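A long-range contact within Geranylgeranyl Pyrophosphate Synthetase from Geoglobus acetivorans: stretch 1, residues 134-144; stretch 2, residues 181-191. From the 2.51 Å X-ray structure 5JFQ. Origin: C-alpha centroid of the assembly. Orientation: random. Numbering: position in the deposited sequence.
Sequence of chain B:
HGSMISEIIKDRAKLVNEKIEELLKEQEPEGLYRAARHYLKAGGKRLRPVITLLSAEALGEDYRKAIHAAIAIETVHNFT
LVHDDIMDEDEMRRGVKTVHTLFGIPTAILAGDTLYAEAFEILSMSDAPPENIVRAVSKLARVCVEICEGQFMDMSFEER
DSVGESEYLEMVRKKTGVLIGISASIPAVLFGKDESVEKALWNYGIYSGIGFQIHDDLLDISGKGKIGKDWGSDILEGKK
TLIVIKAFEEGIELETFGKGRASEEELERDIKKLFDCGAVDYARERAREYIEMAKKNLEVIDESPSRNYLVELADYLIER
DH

Stretch 1 (134-144) VRAVSKLARVC
Stretch 2, residues 181-191: GISASIPAVLF

Two helices pack nearly antiparallel, their axes 157° apart in direction and 9.1 Å apart at closest approach. Residues 134-144 are helical throughout, phi/psi near -65/-41; residues 181-190 (near -66/-38) form the partner, kinked at Pro187, whose ring nitrogen has no hydrogen to give the preceding turn, and Phe191 (-112/33) leaves the helix. Register is set by Ala136 CA to Val189 CA, 6.2 Å, and Leu140 CA to Ile182 CA, 7.0 Å.

No hydrogen bond crosses the interface; apolar packing dominates the 410 Å² buried. Val189 (92 Å²) and Ile182 (91 Å²) are covered most, both pointing CA-to-CB toward the other helix. Ile182, long and extended (t,t), sends CD1 to Leu140 N (3.4 Å), Leu140 CB (3.7 Å) and Val143 CG2 (3.9 Å); Leu140 is t,p and Val143 t. Ala136 suits the close approach: its small CB meets Ile186 CD1 (3.9 Å; Ile186 t,t) and Leu190 CD2 (4.0 Å; Leu190 m,t), while short, branched Val189 (t) puts CG1 3.8 Å from Ala136 N.

Arg135 and Lys139, one turn apart, also pack on Val189. Lys139 (m,t,t,m) uses its aliphatic chain, CD 3.7 Å from Val189 CG2, its NZ hydrogen-bonded elsewhere in the structure. Arg135 (m,t,p, chi4 -130°) packs CB 3.8 Å from Val189 CG1, which also covers one guanidinium face; Arg135 NH1 lies 3.6 Å from Val189 O.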

# COMPACT_ATOMS: atom_id res chain seq x y z
N VAL B 134 16.54 -7.64 -1.67
CA VAL B 134 15.71 -7.59 -2.87
C VAL B 134 14.74 -8.76 -2.89
O VAL B 134 13.53 -8.58 -3.00
CB VAL B 134 16.58 -7.56 -4.14
CG1 VAL B 134 15.70 -7.68 -5.37
CG2 VAL B 134 17.36 -6.28 -4.18
N ARG B 135 15.26 -9.98 -2.75
CA ARG B 135 14.39 -11.15 -2.68
C ARG B 135 13.37 -11.02 -1.55
O ARG B 135 12.22 -11.43 -1.71
CB ARG B 135 15.22 -12.41 -2.52
CG ARG B 135 15.83 -12.89 -3.83
CD ARG B 135 16.86 -13.99 -3.59
NE ARG B 135 16.30 -15.14 -2.86
CZ ARG B 135 16.86 -15.68 -1.78
NH1 ARG B 135 18.00 -15.19 -1.29
NH2 ARG B 135 16.30 -16.74 -1.21
N ALA B 136 13.77 -10.46 -0.40
CA ALA B 136 12.83 -10.30 0.71
C ALA B 136 11.75 -9.30 0.36
O ALA B 136 10.58 -9.49 0.71
CB ALA B 136 13.56 -9.87 1.98
N VAL B 137 12.12 -8.21 -0.31
CA VAL B 137 11.10 -7.25 -0.73
C VAL B 137 10.14 -7.89 -1.73
O VAL B 137 8.92 -7.74 -1.62
CB VAL B 137 11.78 -5.99 -1.30
CG1 VAL B 137 10.79 -5.15 -2.08
CG2 VAL B 137 12.41 -5.19 -0.17
N SER B 138 10.68 -8.67 -2.67
CA SER B 138 9.86 -9.32 -3.68
C SER B 138 8.87 -10.31 -3.06
O SER B 138 7.69 -10.36 -3.44
CB SER B 138 10.75 -10.03 -4.69
OG SER B 138 9.98 -10.82 -5.57
N LYS B 139 9.35 -11.10 -2.10
CA LYS B 139 8.51 -12.11 -1.46
C LYS B 139 7.44 -11.47 -0.57
O LYS B 139 6.28 -11.88 -0.61
CB LYS B 139 9.40 -13.08 -0.70
CG LYS B 139 10.25 -13.96 -1.65
CD LYS B 139 11.43 -14.63 -0.93
CE LYS B 139 12.34 -15.39 -1.88
NZ LYS B 139 11.83 -16.72 -2.35
N LEU B 140 7.82 -10.45 0.20
CA LEU B 140 6.86 -9.75 1.04
C LEU B 140 5.83 -8.99 0.22
O LEU B 140 4.69 -8.84 0.65
CB LEU B 140 7.60 -8.79 1.97
CG LEU B 140 6.69 -7.91 2.82
CD1 LEU B 140 5.79 -8.74 3.74
CD2 LEU B 140 7.51 -6.94 3.62
N ALA B 141 6.22 -8.50 -0.95
CA ALA B 141 5.24 -7.79 -1.76
C ALA B 141 4.25 -8.76 -2.39
O ALA B 141 3.07 -8.44 -2.54
CB ALA B 141 5.97 -6.96 -2.83
N ARG B 142 4.71 -9.95 -2.80
CA ARG B 142 3.80 -10.97 -3.30
C ARG B 142 2.87 -11.44 -2.21
O ARG B 142 1.68 -11.69 -2.44
CB ARG B 142 4.60 -12.15 -3.85
CG ARG B 142 5.15 -11.93 -5.23
CD ARG B 142 4.42 -12.83 -6.26
NE ARG B 142 2.97 -12.90 -6.06
CZ ARG B 142 2.08 -12.14 -6.69
NH1 ARG B 142 2.46 -11.22 -7.57
NH2 ARG B 142 0.78 -12.30 -6.44
N VAL B 143 3.42 -11.58 -1.00
CA VAL B 143 2.64 -11.89 0.18
C VAL B 143 1.53 -10.87 0.35
O VAL B 143 0.36 -11.22 0.56
CB VAL B 143 3.59 -11.96 1.40
CG1 VAL B 143 2.85 -11.81 2.71
CG2 VAL B 143 4.38 -13.26 1.36
N CYS B 144 1.86 -9.58 0.22
CA CYS B 144 0.86 -8.53 0.36
C CYS B 144 -0.19 -8.62 -0.74
O CYS B 144 -1.38 -8.38 -0.50
CB CYS B 144 1.55 -7.17 0.35
SG CYS B 144 2.57 -6.87 1.83
N GLY B 181 3.68 -17.27 7.20
CA GLY B 181 4.76 -18.01 6.54
C GLY B 181 6.01 -17.17 6.31
O GLY B 181 7.14 -17.62 6.56
N ILE B 182 5.84 -15.93 5.83
CA ILE B 182 7.01 -15.12 5.52
C ILE B 182 7.66 -14.61 6.80
O ILE B 182 8.87 -14.37 6.81
CB ILE B 182 6.66 -13.97 4.56
CG1 ILE B 182 7.94 -13.22 4.20
CG2 ILE B 182 5.65 -13.04 5.19
CD1 ILE B 182 7.83 -12.37 2.98
N SER B 183 6.89 -14.46 7.88
CA SER B 183 7.48 -14.22 9.20
C SER B 183 8.61 -15.19 9.49
O SER B 183 9.72 -14.79 9.86
CB SER B 183 6.41 -14.32 10.29
OG SER B 183 5.28 -13.53 9.99
N ALA B 184 8.34 -16.49 9.34
CA ALA B 184 9.35 -17.52 9.54
C ALA B 184 10.27 -17.64 8.34
O ALA B 184 11.47 -17.90 8.48
CB ALA B 184 8.68 -18.86 9.84
N SER B 185 9.71 -17.46 7.14
CA SER B 185 10.51 -17.61 5.93
C SER B 185 11.60 -16.57 5.86
O SER B 185 12.73 -16.88 5.46
CB SER B 185 9.61 -17.51 4.71
OG SER B 185 9.82 -18.59 3.83
N ILE B 186 11.31 -15.33 6.24
CA ILE B 186 12.14 -14.22 5.77
C ILE B 186 13.57 -14.26 6.31
O ILE B 186 14.48 -13.85 5.58
CB ILE B 186 11.47 -12.85 6.04
CG1 ILE B 186 12.09 -11.78 5.13
CG2 ILE B 186 11.51 -12.44 7.51
CD1 ILE B 186 11.51 -10.38 5.31
N PRO B 187 13.86 -14.77 7.53
CA PRO B 187 15.28 -14.87 7.91
C PRO B 187 16.05 -15.85 7.03
O PRO B 187 17.24 -15.62 6.77
CB PRO B 187 15.23 -15.33 9.38
CG PRO B 187 13.86 -15.01 9.85
CD PRO B 187 12.99 -15.21 8.63
N ALA B 188 15.41 -16.92 6.57
CA ALA B 188 16.05 -17.80 5.60
C ALA B 188 16.33 -17.07 4.31
O ALA B 188 17.33 -17.36 3.63
CB ALA B 188 15.17 -19.02 5.32
N VAL B 189 15.48 -16.12 3.94
CA VAL B 189 15.74 -15.35 2.74
C VAL B 189 16.84 -14.34 2.99
O VAL B 189 17.76 -14.19 2.18
CB VAL B 189 14.46 -14.65 2.25
CG1 VAL B 189 14.74 -13.92 0.94
CG2 VAL B 189 13.36 -15.67 2.09
N LEU B 190 16.76 -13.64 4.13
CA LEU B 190 17.69 -12.55 4.41
C LEU B 190 19.13 -13.05 4.54
O LEU B 190 20.07 -12.38 4.11
CB LEU B 190 17.26 -11.80 5.67
CG LEU B 190 16.14 -10.78 5.44
CD1 LEU B 190 15.62 -10.14 6.72
CD2 LEU B 190 16.63 -9.72 4.47
N PHE B 191 19.32 -14.25 5.10
CA PHE B 191 20.63 -14.79 5.40
C PHE B 191 20.95 -16.01 4.53
O PHE B 191 21.61 -16.94 4.98
CB PHE B 191 20.73 -15.13 6.88
CG PHE B 191 20.24 -14.04 7.74
CD1 PHE B 191 20.50 -12.73 7.40
CD2 PHE B 191 19.47 -14.30 8.84
CE1 PHE B 191 20.04 -11.68 8.17
CE2 PHE B 191 18.99 -13.26 9.62
CZ PHE B 191 19.28 -11.94 9.28